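Local structure of periplasmic divalent cation tolerance protein CutA (Pyrococcus horikoshii, 1UKU) at residues 4-9 and 67-72; 24-29 and 59-64; 46-51 and 73-78. The protein is involved in resistance toward heavy metals, forming a homotrimer that binds copper at the interface between two trimers. All coordinates share one frame; numbering follows the deposited sequence.

Interaction 1 of 3, residues 4-9 and 67-72; sequences VYTTFP and ERIKEL
Val-4 and Ile-69 reach toward each other tip to tip, CG1 of the valine lying 4.2 Å from CD1 of the isoleucine. The isoleucine holds CG1 anti to its own carbonyl carbon (chi1 -68°), and its chain stays extended from there, which carries CD1 out from the helix to the sheet. Its CG2 branch faces the next inward-pointing residue of the strand, Thr-6, and comes within 4.5 Å of OG1 of Thr-6, a loose approach by a methyl to a hydroxyl whose main partner is the carbonyl O of Ala-79. Val-4 and Thr-6 alternate with Tyr-5, which faces away from the helix and hydrogen-bonds through OH to Asn-31 of the second subunit. This is the ferredoxin-like fold of CutA, in which strand 2-8 runs inside the four-stranded antiparallel sheet and helix 62-72 lies against one face of it; Leu-55 and Ile-80 also pack on Ile-69. Beyond the first shell, the ring of Phe-8 stacks on His-73 and packs against helix 11-23. Toward solvent, NH1 of Arg-68 forms a salt bridge to OE1 of Glu-71 at 2.9 Å, meeting the anti lone pair of that oxygen, which lies 14° out of the guanidinium plane. One face of that guanidinium carries Leu-72, whose CG sits 3.8 Å above the plane of Arg-68, and NH2 makes a salt bridge to Glu-24.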
loop_
_atom_site.group_PDB
_atom_site.type_symbol
_atom_site.label_atom_id
_atom_site.label_comp_id
_atom_site.label_asym_id
_atom_site.label_seq_id
_atom_site.Cartn_x
_atom_site.Cartn_y
_atom_site.Cartn_z
ATOM N N VAL A 4 -8.858 -2.395 -2.805
ATOM C CA VAL A 4 -8.526 -3.533 -3.645
ATOM C C VAL A 4 -7.247 -3.205 -4.406
ATOM O O VAL A 4 -7.166 -2.174 -5.058
ATOM C CB VAL A 4 -9.655 -3.863 -4.598
ATOM C CG1 VAL A 4 -9.280 -5.026 -5.556
ATOM C CG2 VAL A 4 -10.885 -4.218 -3.791
ATOM N N TYR A 5 -6.275 -4.091 -4.327
ATOM C CA TYR A 5 -5.000 -3.945 -5.032
ATOM C C TYR A 5 -4.940 -4.982 -6.160
ATOM O O TYR A 5 -5.220 -6.159 -5.972
ATOM C CB TYR A 5 -3.830 -4.155 -4.081
ATOM C CG TYR A 5 -2.438 -3.945 -4.645
ATOM C CD1 TYR A 5 -2.029 -2.701 -5.061
ATOM C CD2 TYR A 5 -1.517 -5.005 -4.753
ATOM C CE1 TYR A 5 -0.740 -2.482 -5.571
ATOM C CE2 TYR A 5 -0.215 -4.790 -5.268
ATOM C CZ TYR A 5 0.154 -3.520 -5.660
ATOM O OH TYR A 5 1.432 -3.285 -6.140
ATOM N N THR A 6 -4.542 -4.541 -7.343
ATOM C CA THR A 6 -4.257 -5.409 -8.471
ATOM C C THR A 6 -3.098 -4.797 -9.251
ATOM O O THR A 6 -2.702 -3.668 -9.010
ATOM C CB THR A 6 -5.527 -5.627 -9.322
ATOM O OG1 THR A 6 -5.256 -6.647 -10.302
ATOM C CG2 THR A 6 -5.986 -4.399 -10.062
ATOM N N THR A 7 -2.508 -5.568 -10.142
ATOM C CA THR A 7 -1.409 -5.084 -10.939
ATOM C C THR A 7 -1.696 -5.339 -12.380
ATOM O O THR A 7 -2.428 -6.261 -12.718
ATOM C CB THR A 7 -0.070 -5.703 -10.559
ATOM O OG1 THR A 7 -0.002 -7.070 -11.021
ATOM C CG2 THR A 7 0.138 -5.733 -9.065
ATOM N N PHE A 8 -1.110 -4.506 -13.219
ATOM C CA PHE A 8 -1.315 -4.529 -14.681
ATOM C C PHE A 8 0.020 -4.477 -15.407
ATOM O O PHE A 8 0.985 -3.948 -14.883
ATOM C CB PHE A 8 -2.150 -3.323 -15.148
ATOM C CG PHE A 8 -3.548 -3.286 -14.615
ATOM C CD1 PHE A 8 -4.548 -4.013 -15.239
ATOM C CD2 PHE A 8 -3.876 -2.529 -13.471
ATOM C CE1 PHE A 8 -5.836 -3.981 -14.769
ATOM C CE2 PHE A 8 -5.201 -2.503 -13.003
ATOM C CZ PHE A 8 -6.170 -3.254 -13.650
ATOM N N PRO A 9 0.081 -5.031 -16.614
ATOM C CA PRO A 9 1.335 -5.037 -17.365
ATOM C C PRO A 9 1.773 -3.680 -17.910
ATOM O O PRO A 9 2.978 -3.529 -18.124
ATOM C CB PRO A 9 1.055 -6.065 -18.454
ATOM C CG PRO A 9 -0.391 -5.946 -18.664
ATOM C CD PRO A 9 -0.950 -5.846 -17.255
ATOM N N GLU A 67 -15.427 -9.970 -9.697
ATOM C CA GLU A 67 -15.808 -10.627 -10.953
ATOM C C GLU A 67 -15.510 -9.756 -12.152
ATOM O O GLU A 67 -14.979 -10.251 -13.155
ATOM C CB GLU A 67 -17.297 -10.990 -10.962
ATOM C CG GLU A 67 -17.778 -11.590 -12.292
ATOM C CD GLU A 67 -17.100 -12.904 -12.705
ATOM O OE1 GLU A 67 -17.038 -13.204 -13.939
ATOM O OE2 GLU A 67 -16.600 -13.668 -11.865
ATOM N N ARG A 68 -15.815 -8.462 -12.067
ATOM C CA ARG A 68 -15.535 -7.584 -13.187
ATOM C C ARG A 68 -14.033 -7.461 -13.465
ATOM O O ARG A 68 -13.612 -7.459 -14.627
ATOM C CB ARG A 68 -16.193 -6.222 -13.016
ATOM C CG ARG A 68 -17.642 -6.210 -13.382
ATOM C CD ARG A 68 -17.926 -6.638 -14.838
ATOM N NE ARG A 68 -17.729 -5.615 -15.863
ATOM C CZ ARG A 68 -17.275 -5.838 -17.100
ATOM N NH1 ARG A 68 -16.898 -7.047 -17.490
ATOM N NH2 ARG A 68 -17.195 -4.845 -17.958
ATOM N N ILE A 69 -13.217 -7.403 -12.428
ATOM C CA ILE A 69 -11.793 -7.358 -12.665
ATOM C C ILE A 69 -11.348 -8.636 -13.339
ATOM O O ILE A 69 -10.531 -8.576 -14.256
ATOM C CB ILE A 69 -11.015 -7.088 -11.372
ATOM C CG1 ILE A 69 -11.300 -5.660 -10.877
ATOM C CG2 ILE A 69 -9.493 -7.269 -11.599
ATOM C CD1 ILE A 69 -10.827 -5.423 -9.439
ATOM N N LYS A 70 -11.868 -9.786 -12.910
ATOM C CA LYS A 70 -11.483 -11.045 -13.559
ATOM C C LYS A 70 -11.801 -10.974 -15.045
ATOM O O LYS A 70 -11.025 -11.416 -15.870
ATOM C CB LYS A 70 -12.202 -12.238 -12.915
ATOM C CG LYS A 70 -11.684 -12.610 -11.551
ATOM C CD LYS A 70 -12.651 -13.495 -10.795
ATOM C CE LYS A 70 -12.710 -14.879 -11.348
ATOM N NZ LYS A 70 -13.698 -15.661 -10.540
ATOM N N GLU A 71 -12.965 -10.419 -15.357
ATOM C CA GLU A 71 -13.450 -10.333 -16.725
ATOM C C GLU A 71 -12.707 -9.306 -17.569
ATOM O O GLU A 71 -12.695 -9.394 -18.805
ATOM C CB GLU A 71 -14.934 -10.001 -16.733
ATOM C CG GLU A 71 -15.795 -11.152 -16.272
ATOM C CD GLU A 71 -17.205 -10.721 -15.973
ATOM O OE1 GLU A 71 -17.553 -9.549 -16.167
ATOM O OE2 GLU A 71 -17.991 -11.597 -15.541
ATOM N N LEU A 72 -12.089 -8.316 -16.934
ATOM C CA LEU A 72 -11.401 -7.252 -17.675
ATOM C C LEU A 72 -9.870 -7.385 -17.700
ATOM O O LEU A 72 -9.197 -6.706 -18.487
ATOM C CB LEU A 72 -11.756 -5.887 -17.090
ATOM C CG LEU A 72 -13.212 -5.493 -17.296
ATOM C CD1 LEU A 72 -13.533 -4.249 -16.468
ATOM C CD2 LEU A 72 -13.506 -5.216 -18.751
#

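Interaction 2 of 3, residues 24-29 and 59-64; sequences ERLIAC and EDLWEE
The first torsion of Leu-26 (chi1 -69°) lays its branch beside its own backbone N, and Glu-64, whose CG points away from its backbone N (chi1 -172°), passes fully extended across it; the two side chains meet at about a right angle. One leucine methyl does the touching: CD2 of Leu-26 lies 3.7 Å from CD and 3.8 Å from CG of Glu-64. It thus rests against the last methylene and the carboxylate carbon. CD2 of Leu-26 also approaches CD2 of Leu-61, less closely, at 4.4 Å. The other methyl of Leu-61, CD1, turns to the backbone and sits 4.0 Å from O of Leu-26 and 4.1 Å from O of Arg-25. Arg-25 takes a positive phi of 62° in a Schellman motif that ends helix 11-23, and the chain turning off there brings Leu-26 to the start of helix 62-72. The contact therefore joins the exit of the first helix of the fold to the N-terminal end of the second; Leu-65 and Lys-101 also pack on Leu-26. Arg-25 reaches outward instead, to a salt bridge with Glu-99 and a cation-pi contact with Trp-40 of the third subunit. The contact is van der Waals, methyls against a methylene, a carboxylate carbon and backbone carbonyls; the charge of Glu-64 is met at OE1 by Lys-101, and O of Leu-26 is hydrogen-bonded to Thr-57.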
loop_
_atom_site.group_PDB
_atom_site.type_symbol
_atom_site.label_atom_id
_atom_site.label_comp_id
_atom_site.label_asym_id
_atom_site.label_seq_id
_atom_site.Cartn_x
_atom_site.Cartn_y
_atom_site.Cartn_z
ATOM N N GLU A 24 -18.772 1.933 -14.633
ATOM C CA GLU A 24 -19.704 0.965 -14.086
ATOM C C GLU A 24 -20.020 1.224 -12.640
ATOM O O GLU A 24 -20.785 0.478 -12.035
ATOM C CB GLU A 24 -19.180 -0.451 -14.318
ATOM C CG GLU A 24 -19.221 -0.787 -15.789
ATOM C CD GLU A 24 -18.696 -2.151 -16.131
ATOM O OE1 GLU A 24 -18.415 -2.378 -17.326
ATOM O OE2 GLU A 24 -18.579 -2.986 -15.218
ATOM N N ARG A 25 -19.404 2.271 -12.082
ATOM C CA ARG A 25 -19.659 2.772 -10.741
ATOM C C ARG A 25 -19.322 1.717 -9.658
ATOM O O ARG A 25 -19.846 1.696 -8.560
ATOM C CB ARG A 25 -21.070 3.387 -10.703
ATOM C CG ARG A 25 -21.121 4.716 -11.526
ATOM C CD ARG A 25 -20.742 5.885 -10.722
ATOM N NE ARG A 25 -20.777 7.186 -11.404
ATOM C CZ ARG A 25 -20.467 8.338 -10.811
ATOM N NH1 ARG A 25 -20.065 8.346 -9.561
ATOM N NH2 ARG A 25 -20.506 9.499 -11.474
ATOM N N LEU A 26 -18.325 0.885 -9.982
ATOM C CA LEU A 26 -17.894 -0.176 -9.084
ATOM C C LEU A 26 -16.800 0.247 -8.119
ATOM O O LEU A 26 -16.565 -0.455 -7.142
ATOM C CB LEU A 26 -17.457 -1.426 -9.841
ATOM C CG LEU A 26 -18.627 -2.132 -10.520
ATOM C CD1 LEU A 26 -18.098 -3.220 -11.440
ATOM C CD2 LEU A 26 -19.576 -2.715 -9.487
ATOM N N ILE A 27 -16.129 1.345 -8.454
ATOM C CA ILE A 27 -15.103 1.962 -7.601
ATOM C C ILE A 27 -15.340 3.450 -7.575
ATOM O O ILE A 27 -15.870 3.988 -8.530
ATOM C CB ILE A 27 -13.639 1.642 -8.060
ATOM C CG1 ILE A 27 -13.286 2.270 -9.406
ATOM C CG2 ILE A 27 -13.416 0.139 -8.065
ATOM C CD1 ILE A 27 -11.836 2.005 -9.828
ATOM N N ALA A 28 -14.910 4.092 -6.489
ATOM C CA ALA A 28 -14.952 5.545 -6.407
ATOM C C ALA A 28 -13.686 6.209 -6.921
ATOM O O ALA A 28 -13.714 7.352 -7.368
ATOM C CB ALA A 28 -15.198 5.991 -4.991
ATOM N N CYS A 29 -12.566 5.505 -6.816
ATOM C CA CYS A 29 -11.316 6.065 -7.291
ATOM C C CYS A 29 -10.249 5.009 -7.354
ATOM O O CYS A 29 -10.370 3.922 -6.788
ATOM C CB CYS A 29 -10.899 7.196 -6.405
ATOM S SG CYS A 29 -10.553 6.641 -4.831
ATOM N N GLU A 59 -17.591 -2.124 0.794
ATOM C CA GLU A 59 -17.544 -3.552 1.097
ATOM C C GLU A 59 -18.543 -4.383 0.306
ATOM O O GLU A 59 -18.229 -5.468 -0.186
ATOM C CB GLU A 59 -17.905 -3.808 2.551
ATOM C CG GLU A 59 -16.840 -3.501 3.532
ATOM C CD GLU A 59 -16.835 -2.071 3.962
ATOM O OE1 GLU A 59 -17.512 -1.256 3.262
ATOM O OE2 GLU A 59 -16.209 -1.801 5.023
ATOM N N ASP A 60 -19.785 -3.892 0.214
ATOM C CA ASP A 60 -20.848 -4.666 -0.405
ATOM C C ASP A 60 -20.649 -4.859 -1.906
ATOM O O ASP A 60 -21.279 -5.701 -2.496
ATOM C CB ASP A 60 -22.235 -4.050 -0.134
ATOM C CG ASP A 60 -22.394 -2.694 -0.770
ATOM O OD1 ASP A 60 -21.959 -1.719 -0.147
ATOM O OD2 ASP A 60 -22.905 -2.581 -1.897
ATOM N N LEU A 61 -19.742 -4.086 -2.521
ATOM C CA LEU A 61 -19.453 -4.220 -3.935
ATOM C C LEU A 61 -18.287 -5.196 -4.244
ATOM O O LEU A 61 -17.971 -5.412 -5.406
ATOM C CB LEU A 61 -19.179 -2.840 -4.557
ATOM C CG LEU A 61 -20.378 -1.875 -4.598
ATOM C CD1 LEU A 61 -19.958 -0.523 -5.061
ATOM C CD2 LEU A 61 -21.404 -2.406 -5.545
ATOM N N TRP A 62 -17.680 -5.785 -3.227
ATOM C CA TRP A 62 -16.485 -6.629 -3.420
ATOM C C TRP A 62 -16.691 -7.743 -4.443
ATOM O O TRP A 62 -15.906 -7.893 -5.353
ATOM C CB TRP A 62 -16.015 -7.215 -2.098
ATOM C CG TRP A 62 -15.077 -8.364 -2.217
ATOM C CD1 TRP A 62 -15.262 -9.606 -1.706
ATOM C CD2 TRP A 62 -13.791 -8.372 -2.838
ATOM N NE1 TRP A 62 -14.175 -10.406 -1.985
ATOM C CE2 TRP A 62 -13.267 -9.680 -2.706
ATOM C CE3 TRP A 62 -13.047 -7.428 -3.547
ATOM C CZ2 TRP A 62 -12.012 -10.043 -3.195
ATOM C CZ3 TRP A 62 -11.799 -7.809 -4.056
ATOM C CH2 TRP A 62 -11.298 -9.098 -3.875
ATOM N N GLU A 63 -17.721 -8.568 -4.291
ATOM C CA GLU A 63 -17.849 -9.728 -5.170
ATOM C C GLU A 63 -18.104 -9.313 -6.618
ATOM O O GLU A 63 -17.541 -9.878 -7.541
ATOM C CB GLU A 63 -18.940 -10.719 -4.673
ATOM C CG GLU A 63 -18.574 -11.449 -3.382
ATOM C CD GLU A 63 -17.313 -12.299 -3.473
ATOM O OE1 GLU A 63 -16.803 -12.585 -4.582
ATOM O OE2 GLU A 63 -16.835 -12.701 -2.385
ATOM N N GLU A 64 -18.940 -8.299 -6.805
ATOM C CA GLU A 64 -19.206 -7.804 -8.129
ATOM C C GLU A 64 -17.942 -7.215 -8.738
ATOM O O GLU A 64 -17.673 -7.391 -9.908
ATOM C CB GLU A 64 -20.342 -6.771 -8.068
ATOM C CG GLU A 64 -20.838 -6.320 -9.422
ATOM C CD GLU A 64 -22.067 -5.430 -9.354
ATOM O OE1 GLU A 64 -22.510 -5.048 -10.449
ATOM O OE2 GLU A 64 -22.547 -5.097 -8.245
#

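Interaction 3 of 3, residues 46-51 and 73-78; sequences EEDKEV and HPYDVP. With CU (copper (II) ion), chain B.
Glu-50 and Tyr-75 are the closest residues of the two backbones, yet their CA atoms stand 11.6 Å apart: strand 46-51 and the irregular run 73-78, which leaves helix 62-72 at His-73, meet through side chains. The loop steadies itself locally, since the backbone N of Tyr-75 donates to ND1 of His-73 at 3.0 Å, nearly straight and close to the imidazole plane. Pro-78 covers one face of that imidazole, its CB 3.3 Å above the ring of His-73. From this loop the tyrosine extends its phenol to the strand, where OH donates to OE2 of Glu-50 at 2.6 Å. The donor arrives on the anti side, 15° out of the carboxylate plane, and OE2 lies at the edge of the ring, near its plane. Glu-50 is gripped further: His-35 bonds OE1, and Thr-7 holds OE2 weakly. Asp-48 approaches the tyrosine from the opposite direction, leaving OD2 3.4 Å from OH of Tyr-75. With CG swung away from the backbone N (chi1 -169°), its carboxylate extends toward the loop and the copper ion, which OD1 of Asp-48 binds at 2.0 Å. OD2 of Asp-48 instead accepts a bond at 2.8 Å from the copper-bound water 1. The copper lies in the interface between two trimers. Tyr-75 thus spends its phenol proton on Glu-50, while Asp-48 gives one oxygen to the metal and the other to the metal-bound water.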
loop_
_atom_site.group_PDB
_atom_site.type_symbol
_atom_site.label_atom_id
_atom_site.label_comp_id
_atom_site.label_asym_id
_atom_site.label_seq_id
_atom_site.Cartn_x
_atom_site.Cartn_y
_atom_site.Cartn_z
ATOM N N GLU A 46 11.773 -14.201 -12.370
ATOM C CA GLU A 46 11.340 -13.339 -13.438
ATOM C C GLU A 46 11.095 -11.955 -12.849
ATOM O O GLU A 46 10.632 -11.825 -11.715
ATOM C CB GLU A 46 10.024 -13.873 -14.032
ATOM C CG GLU A 46 9.380 -12.995 -15.106
ATOM C CD GLU A 46 8.456 -13.765 -16.042
ATOM O OE1 GLU A 46 7.225 -13.548 -15.999
ATOM O OE2 GLU A 46 8.950 -14.595 -16.817
ATOM N N GLU A 47 11.421 -10.942 -13.620
ATOM C CA GLU A 47 10.996 -9.581 -13.339
ATOM C C GLU A 47 10.075 -9.110 -14.433
ATOM O O GLU A 47 10.249 -9.451 -15.605
ATOM C CB GLU A 47 12.196 -8.663 -13.254
ATOM C CG GLU A 47 11.874 -7.186 -12.983
ATOM C CD GLU A 47 13.070 -6.296 -13.067
ATOM O OE1 GLU A 47 14.167 -6.733 -13.482
ATOM O OE2 GLU A 47 12.927 -5.100 -12.699
ATOM N N ASP A 48 9.121 -8.257 -14.059
ATOM C CA ASP A 48 8.264 -7.571 -15.017
ATOM C C ASP A 48 7.975 -6.167 -14.497
ATOM O O ASP A 48 7.662 -6.009 -13.311
ATOM C CB ASP A 48 6.962 -8.345 -15.187
ATOM C CG ASP A 48 6.129 -7.850 -16.336
ATOM O OD1 ASP A 48 6.699 -7.264 -17.288
ATOM O OD2 ASP A 48 4.884 -7.983 -16.365
ATOM N N LYS A 49 8.058 -5.161 -15.351
ATOM C CA LYS A 49 7.612 -3.801 -15.029
ATOM C C LYS A 49 6.109 -3.747 -15.189
ATOM O O LYS A 49 5.545 -4.219 -16.183
ATOM C CB LYS A 49 8.236 -2.796 -15.956
ATOM C CG LYS A 49 9.712 -2.723 -15.861
ATOM C CD LYS A 49 10.264 -1.571 -16.668
ATOM C CE LYS A 49 9.876 -0.209 -16.106
ATOM N NZ LYS A 49 10.459 0.930 -16.916
ATOM N N GLU A 50 5.460 -3.218 -14.169
ATOM C CA GLU A 50 4.011 -3.211 -14.074
ATOM C C GLU A 50 3.488 -1.863 -13.603
ATOM O O GLU A 50 4.233 -1.020 -13.153
ATOM C CB GLU A 50 3.544 -4.271 -13.077
ATOM C CG GLU A 50 3.844 -5.723 -13.434
ATOM C CD GLU A 50 3.109 -6.674 -12.505
ATOM O OE1 GLU A 50 3.151 -6.530 -11.277
ATOM O OE2 GLU A 50 2.445 -7.608 -13.005
ATOM N N VAL A 51 2.162 -1.727 -13.655
ATOM C CA VAL A 51 1.468 -0.611 -13.009
ATOM C C VAL A 51 0.574 -1.189 -11.925
ATOM O O VAL A 51 -0.326 -1.995 -12.238
ATOM C CB VAL A 51 0.677 0.222 -14.038
ATOM C CG1 VAL A 51 -0.128 1.335 -13.338
ATOM C CG2 VAL A 51 1.672 0.829 -15.026
ATOM N N HIS A 73 -9.337 -8.267 -16.884
ATOM C CA HIS A 73 -7.897 -8.222 -16.599
ATOM C C HIS A 73 -7.086 -8.832 -17.730
ATOM O O HIS A 73 -7.452 -9.889 -18.249
ATOM C CB HIS A 73 -7.569 -8.967 -15.308
ATOM C CG HIS A 73 -6.370 -8.410 -14.606
ATOM N ND1 HIS A 73 -5.097 -8.497 -15.118
ATOM C CD2 HIS A 73 -6.278 -7.715 -13.452
ATOM C CE1 HIS A 73 -4.265 -7.851 -14.310
ATOM N NE2 HIS A 73 -4.966 -7.365 -13.292
ATOM N N PRO A 74 -5.975 -8.194 -18.106
ATOM C CA PRO A 74 -5.064 -8.810 -19.091
ATOM C C PRO A 74 -4.327 -10.065 -18.635
ATOM O O PRO A 74 -3.837 -10.820 -19.490
ATOM C CB PRO A 74 -4.072 -7.696 -19.422
ATOM C CG PRO A 74 -4.216 -6.675 -18.363
ATOM C CD PRO A 74 -5.580 -6.812 -17.763
ATOM N N TYR A 75 -4.220 -10.296 -17.333
ATOM C CA TYR A 75 -3.602 -11.499 -16.831
ATOM C C TYR A 75 -4.598 -12.652 -16.686
ATOM O O TYR A 75 -5.690 -12.444 -16.193
ATOM C CB TYR A 75 -2.931 -11.243 -15.474
ATOM C CG TYR A 75 -1.726 -10.317 -15.524
ATOM C CD1 TYR A 75 -1.016 -10.084 -16.700
ATOM C CD2 TYR A 75 -1.310 -9.672 -14.387
ATOM C CE1 TYR A 75 0.104 -9.285 -16.712
ATOM C CE2 TYR A 75 -0.211 -8.849 -14.382
ATOM C CZ TYR A 75 0.501 -8.642 -15.530
ATOM O OH TYR A 75 1.591 -7.783 -15.474
ATOM N N ASP A 76 -4.163 -13.853 -17.079
ATOM C CA ASP A 76 -4.901 -15.094 -16.818
ATOM C C ASP A 76 -5.136 -15.291 -15.326
ATOM O O ASP A 76 -6.219 -15.704 -14.908
ATOM C CB ASP A 76 -4.125 -16.325 -17.320
ATOM C CG ASP A 76 -3.815 -16.276 -18.792
ATOM O OD1 ASP A 76 -4.720 -15.909 -19.576
ATOM O OD2 ASP A 76 -2.705 -16.642 -19.261
ATOM N N VAL A 77 -4.100 -15.030 -14.530
ATOM C CA VAL A 77 -4.183 -15.180 -13.081
ATOM C C VAL A 77 -3.773 -13.854 -12.430
ATOM O O VAL A 77 -2.627 -13.684 -12.010
ATOM C CB VAL A 77 -3.318 -16.357 -12.564
ATOM C CG1 VAL A 77 -3.514 -16.563 -11.074
ATOM C CG2 VAL A 77 -3.665 -17.661 -13.302
ATOM N N PRO A 78 -4.698 -12.911 -12.356
ATOM C CA PRO A 78 -4.365 -11.616 -11.748
ATOM C C PRO A 78 -4.394 -11.719 -10.252
ATOM O O PRO A 78 -5.042 -12.609 -9.705
ATOM C CB PRO A 78 -5.491 -10.715 -12.217
ATOM C CG PRO A 78 -6.648 -11.635 -12.395
ATOM C CD PRO A 78 -6.091 -12.969 -12.802
HETATM CU CU CU B . 6.140 -5.744 -18.391
HETATM O O HOH W 1 4.369 -6.046 -18.369
#

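Interaction 1 is the core contact, buried and close to the centre of the chain, whereas interactions 2 and 3 are partly buried and lie on opposite sides of that centre. Helix 62-72 serves both interactions 1 and 2, which touch directly through side chains of that helix, including the packing of Val-4 on Trp-62. Interaction 3 takes up the chain where the helix ends, and it joins interaction 1 through neighbouring strands 2-8 and 44-57 and through His-73, weakly bonded to Thr-6. Interaction 1 is mainly methyl packing; interaction 2 sets leucine methyls against a glutamate chain and backbone carbonyls; carboxylates, a phenol and copper dominate interaction 3, toward the surface where trimers meet.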